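Local coordinates for protein PCP domain (Thermobifida fusca, PDB 7KW3) that probably carries the growing peptide or its amino acid building blocks on a phosphopantetheine arm during non-ribosomal peptide synthesis, at residues Thr7-Glu19 against Phe62-Ala74. Residues are numbered along the deposited sequence; the frame is centred on the assembly and turned at random.
Sequences TEAEAALCAVYAE and FRHPVVADLAAVA
V67 drives its two methyls into helix 8-19 as a knob in the hole formed by E10, L13, C14 and Y17. With CG1 anti to the backbone N (chi1 171°), the beta-branched fork divides its work: CG1 rests 3.8 Å from C14 SG and close to L13 CB, while CG2 lies over one face of the Y17 ring, 3.5 Å from the ring centroid, a CH-pi contact. L13 reaches across with CD1, which packs against L70 CG at 3.7 Å and against the backbone of A71. Further along, A9 CB and A71 CB meet at 3.7 Å; small side chains suit this place because the two backbones come near each other, A9 CA 5.2 Å from A71 CA. Helices 8-19 and 67-73 run at 123° to each other, the packing of the first and last helices of the four-helix bundle of carrier proteins, with helix 39-51 also touching Y17 through L45.

Polar links frame this apolar seam. Y17 OH donates to P65 O at 2.7 Å; the oxygen lies at the ring's edge, whereas the hydroxyl stands well above the carbonyl plane. A phenylalanine here would keep the ring packing but would probably leave P65 O without this donor and the turn before helix 67-73 less firmly held. E10 lays its extended chain alongside A68 and A71, its CG 3.7 Å from A71 CB. One water donates to both E10 OE1 and A68 O, while E10 OE2 accepts from A6 N and T7, at the N-cap of helix 8-19, accepts from E10 N through OG1.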
loop_
_atom_site.group_PDB
_atom_site.type_symbol
_atom_site.label_atom_id
_atom_site.label_comp_id
_atom_site.label_asym_id
_atom_site.label_seq_id
_atom_site.Cartn_x
_atom_site.Cartn_y
_atom_site.Cartn_z
ATOM N N THR A 7 -8.576 9.117 1.500
ATOM C CA THR A 7 -7.568 10.122 1.199
ATOM C C THR A 7 -6.847 9.709 -0.072
ATOM O O THR A 7 -6.902 8.549 -0.493
ATOM C CB THR A 7 -6.533 10.299 2.334
ATOM O OG1 THR A 7 -5.742 9.105 2.473
ATOM C CG2 THR A 7 -7.216 10.604 3.646
ATOM N N GLU A 8 -6.170 10.684 -0.677
ATOM C CA GLU A 8 -5.346 10.425 -1.851
ATOM C C GLU A 8 -4.301 9.338 -1.585
ATOM O O GLU A 8 -4.096 8.448 -2.420
ATOM C CB GLU A 8 -4.690 11.736 -2.287
ATOM C CG GLU A 8 -4.116 11.712 -3.662
ATOM C CD GLU A 8 -5.168 11.887 -4.747
ATOM O OE1 GLU A 8 -6.176 12.612 -4.543
ATOM O OE2 GLU A 8 -4.966 11.295 -5.821
ATOM N N ALA A 9 -3.646 9.371 -0.411
ATOM C CA ALA A 9 -2.648 8.347 -0.085
ATOM C C ALA A 9 -3.280 6.961 0.029
ATOM O O ALA A 9 -2.746 5.984 -0.512
ATOM C CB ALA A 9 -1.914 8.700 1.208
ATOM N N GLU A 10 -4.419 6.854 0.725
ATOM C CA GLU A 10 -5.145 5.585 0.764
ATOM C C GLU A 10 -5.487 5.095 -0.634
ATOM O O GLU A 10 -5.284 3.918 -0.947
ATOM C CB GLU A 10 -6.414 5.719 1.608
ATOM C CG GLU A 10 -6.131 5.892 3.081
ATOM C CD GLU A 10 -7.381 5.970 3.936
ATOM O OE1 GLU A 10 -7.211 6.262 5.132
ATOM O OE2 GLU A 10 -8.515 5.732 3.441
ATOM N N ALA A 11 -5.983 5.988 -1.500
ATOM C CA ALA A 11 -6.400 5.572 -2.836
ATOM C C ALA A 11 -5.219 5.094 -3.661
ATOM O O ALA A 11 -5.322 4.095 -4.383
ATOM C CB ALA A 11 -7.120 6.712 -3.548
ATOM N N ALA A 12 -4.087 5.787 -3.556
ATOM C CA ALA A 12 -2.908 5.351 -4.286
ATOM C C ALA A 12 -2.439 3.984 -3.795
ATOM O O ALA A 12 -2.126 3.101 -4.606
ATOM C CB ALA A 12 -1.802 6.395 -4.157
ATOM N N LEU A 13 -2.428 3.773 -2.472
ATOM C CA LEU A 13 -1.929 2.506 -1.940
ATOM C C LEU A 13 -2.892 1.354 -2.233
ATOM O O LEU A 13 -2.448 0.233 -2.510
ATOM C CB LEU A 13 -1.650 2.623 -0.436
ATOM C CG LEU A 13 -0.403 3.432 -0.052
ATOM C CD1 LEU A 13 -0.277 3.606 1.446
ATOM C CD2 LEU A 13 0.836 2.787 -0.614
ATOM N N CYS A 14 -4.206 1.604 -2.175
ATOM C CA CYS A 14 -5.167 0.590 -2.606
ATOM C C CYS A 14 -4.853 0.113 -4.017
ATOM O O CYS A 14 -4.797 -1.093 -4.285
ATOM C CB CYS A 14 -6.600 1.135 -2.563
ATOM S SG CYS A 14 -7.330 1.310 -0.935
ATOM N N ALA A 15 -4.663 1.055 -4.938
ATOM C CA ALA A 15 -4.405 0.687 -6.320
ATOM C C ALA A 15 -3.110 -0.103 -6.435
ATOM O O ALA A 15 -3.044 -1.096 -7.169
ATOM C CB ALA A 15 -4.368 1.942 -7.197
ATOM N N VAL A 16 -2.078 0.307 -5.688
ATOM C CA VAL A 16 -0.786 -0.364 -5.770
ATOM C C VAL A 16 -0.848 -1.750 -5.127
ATOM O O VAL A 16 -0.265 -2.706 -5.650
ATOM C CB VAL A 16 0.312 0.522 -5.149
ATOM C CG1 VAL A 16 1.614 -0.256 -5.006
ATOM C CG2 VAL A 16 0.546 1.748 -6.015
ATOM N N TYR A 17 -1.556 -1.886 -3.995
ATOM C CA TYR A 17 -1.796 -3.212 -3.420
ATOM C C TYR A 17 -2.429 -4.142 -4.442
ATOM O O TYR A 17 -1.999 -5.287 -4.611
ATOM C CB TYR A 17 -2.725 -3.138 -2.212
ATOM C CG TYR A 17 -2.116 -2.886 -0.860
ATOM C CD1 TYR A 17 -1.120 -1.935 -0.680
ATOM C CD2 TYR A 17 -2.598 -3.556 0.260
ATOM C CE1 TYR A 17 -0.596 -1.681 0.576
ATOM C CE2 TYR A 17 -2.084 -3.311 1.519
ATOM C CZ TYR A 17 -1.089 -2.369 1.675
ATOM O OH TYR A 17 -0.589 -2.114 2.932
ATOM N N ALA A 18 -3.488 -3.673 -5.104
ATOM C CA ALA A 18 -4.186 -4.513 -6.067
ATOM C C ALA A 18 -3.263 -4.903 -7.211
ATOM O O ALA A 18 -3.244 -6.063 -7.636
ATOM C CB ALA A 18 -5.429 -3.792 -6.590
ATOM N N GLU A 19 -2.463 -3.953 -7.697
ATOM C CA GLU A 19 -1.565 -4.251 -8.804
ATOM C C GLU A 19 -0.468 -5.221 -8.378
ATOM O O GLU A 19 -0.147 -6.165 -9.109
ATOM C CB GLU A 19 -0.960 -2.953 -9.343
ATOM C CG GLU A 19 0.101 -3.165 -10.420
ATOM C CD GLU A 19 1.116 -2.021 -10.469
ATOM O OE1 GLU A 19 2.230 -2.238 -10.997
ATOM O OE2 GLU A 19 0.808 -0.906 -9.975
ATOM N N PHE A 62 5.911 -3.663 6.922
ATOM C CA PHE A 62 5.863 -4.729 7.915
ATOM C C PHE A 62 5.227 -4.248 9.213
ATOM O O PHE A 62 4.493 -5.000 9.861
ATOM C CB PHE A 62 7.270 -5.293 8.151
ATOM C CG PHE A 62 7.729 -6.231 7.057
ATOM C CD1 PHE A 62 7.448 -7.594 7.120
ATOM C CD2 PHE A 62 8.417 -5.751 5.957
ATOM C CE1 PHE A 62 7.860 -8.461 6.109
ATOM C CE2 PHE A 62 8.827 -6.595 4.952
ATOM C CZ PHE A 62 8.547 -7.960 5.023
ATOM N N ARG A 63 5.455 -2.991 9.579
ATOM C CA ARG A 63 4.899 -2.469 10.821
ATOM C C ARG A 63 3.445 -2.000 10.657
ATOM O O ARG A 63 2.671 -2.069 11.614
ATOM C CB ARG A 63 5.810 -1.345 11.337
ATOM C CG ARG A 63 5.199 -0.437 12.373
ATOM C CD ARG A 63 5.589 -0.780 13.803
ATOM N NE ARG A 63 4.662 -0.128 14.729
ATOM C CZ ARG A 63 4.806 -0.087 16.048
ATOM N NH1 ARG A 63 5.858 -0.659 16.627
ATOM N NH2 ARG A 63 3.894 0.533 16.788
ATOM N N HIS A 64 3.038 -1.559 9.464
ATOM C CA HIS A 64 1.685 -1.039 9.235
ATOM C C HIS A 64 1.103 -1.651 7.971
ATOM O O HIS A 64 0.958 -0.970 6.952
ATOM C CB HIS A 64 1.688 0.485 9.117
ATOM C CG HIS A 64 2.376 1.172 10.250
ATOM N ND1 HIS A 64 1.878 1.163 11.536
ATOM C CD2 HIS A 64 3.523 1.888 10.293
ATOM C CE1 HIS A 64 2.690 1.846 12.323
ATOM N NE2 HIS A 64 3.692 2.303 11.592
ATOM N N PRO A 65 0.767 -2.940 7.996
ATOM C CA PRO A 65 0.361 -3.609 6.746
ATOM C C PRO A 65 -1.032 -3.226 6.252
ATOM O O PRO A 65 -1.353 -3.523 5.093
ATOM C CB PRO A 65 0.449 -5.100 7.095
ATOM C CG PRO A 65 0.312 -5.153 8.593
ATOM C CD PRO A 65 0.907 -3.877 9.126
ATOM N N VAL A 66 -1.855 -2.574 7.063
ATOM C CA VAL A 66 -3.171 -2.134 6.614
ATOM C C VAL A 66 -3.024 -0.833 5.828
ATOM O O VAL A 66 -2.340 0.095 6.276
ATOM C CB VAL A 66 -4.122 -1.962 7.807
ATOM C CG1 VAL A 66 -5.464 -1.431 7.339
ATOM C CG2 VAL A 66 -4.298 -3.296 8.533
ATOM N N VAL A 67 -3.689 -0.769 4.662
ATOM C CA VAL A 67 -3.589 0.379 3.750
ATOM C C VAL A 67 -3.726 1.697 4.512
ATOM O O VAL A 67 -2.864 2.578 4.424
ATOM C CB VAL A 67 -4.648 0.278 2.631
ATOM C CG1 VAL A 67 -4.705 1.565 1.811
ATOM C CG2 VAL A 67 -4.384 -0.917 1.707
ATOM N N ALA A 68 -4.814 1.847 5.272
ATOM C CA ALA A 68 -5.068 3.122 5.938
ATOM C C ALA A 68 -3.944 3.472 6.907
ATOM O O ALA A 68 -3.568 4.644 7.035
ATOM C CB ALA A 68 -6.419 3.086 6.667
ATOM N N ASP A 69 -3.406 2.475 7.612
ATOM C CA ASP A 69 -2.293 2.737 8.516
ATOM C C ASP A 69 -1.027 3.104 7.748
ATOM O O ASP A 69 -0.276 3.995 8.162
ATOM C CB ASP A 69 -2.057 1.516 9.398
ATOM C CG ASP A 69 -3.235 1.231 10.301
ATOM O OD1 ASP A 69 -3.897 2.210 10.716
ATOM O OD2 ASP A 69 -3.504 0.038 10.579
ATOM N N LEU A 70 -0.780 2.426 6.623
ATOM C CA LEU A 70 0.399 2.718 5.824
ATOM C C LEU A 70 0.310 4.115 5.215
ATOM O O LEU A 70 1.309 4.845 5.167
ATOM C CB LEU A 70 0.563 1.640 4.745
ATOM C CG LEU A 70 1.808 1.721 3.864
ATOM C CD1 LEU A 70 3.071 1.674 4.729
ATOM C CD2 LEU A 70 1.806 0.588 2.845
ATOM N N ALA A 71 -0.889 4.512 4.769
ATOM C CA ALA A 71 -1.066 5.844 4.203
ATOM C C ALA A 71 -0.743 6.923 5.221
ATOM O O ALA A 71 -0.244 7.992 4.855
ATOM C CB ALA A 71 -2.495 6.009 3.682
ATOM N N ALA A 72 -0.992 6.652 6.505
ATOM C CA ALA A 72 -0.778 7.666 7.531
ATOM C C ALA A 72 0.705 7.933 7.796
ATOM O O ALA A 72 1.053 9.034 8.241
ATOM C CB ALA A 72 -1.484 7.259 8.829
ATOM N N VAL A 73 1.593 6.954 7.562
ATOM C CA VAL A 73 3.030 7.209 7.721
ATOM C C VAL A 73 3.733 7.575 6.420
ATOM O O VAL A 73 4.902 7.996 6.467
ATOM C CB VAL A 73 3.781 6.020 8.362
ATOM C CG1 VAL A 73 3.284 5.778 9.779
ATOM C CG2 VAL A 73 3.655 4.777 7.509
ATOM N N ALA A 74 3.076 7.433 5.271
ATOM C CA ALA A 74 3.698 7.806 4.012
ATOM C C ALA A 74 4.005 9.300 3.980
ATOM O O ALA A 74 3.390 10.109 4.679
ATOM C CB ALA A 74 2.796 7.440 2.832
HETATM O O HOH W 1 -4.993 6.932 6.193
#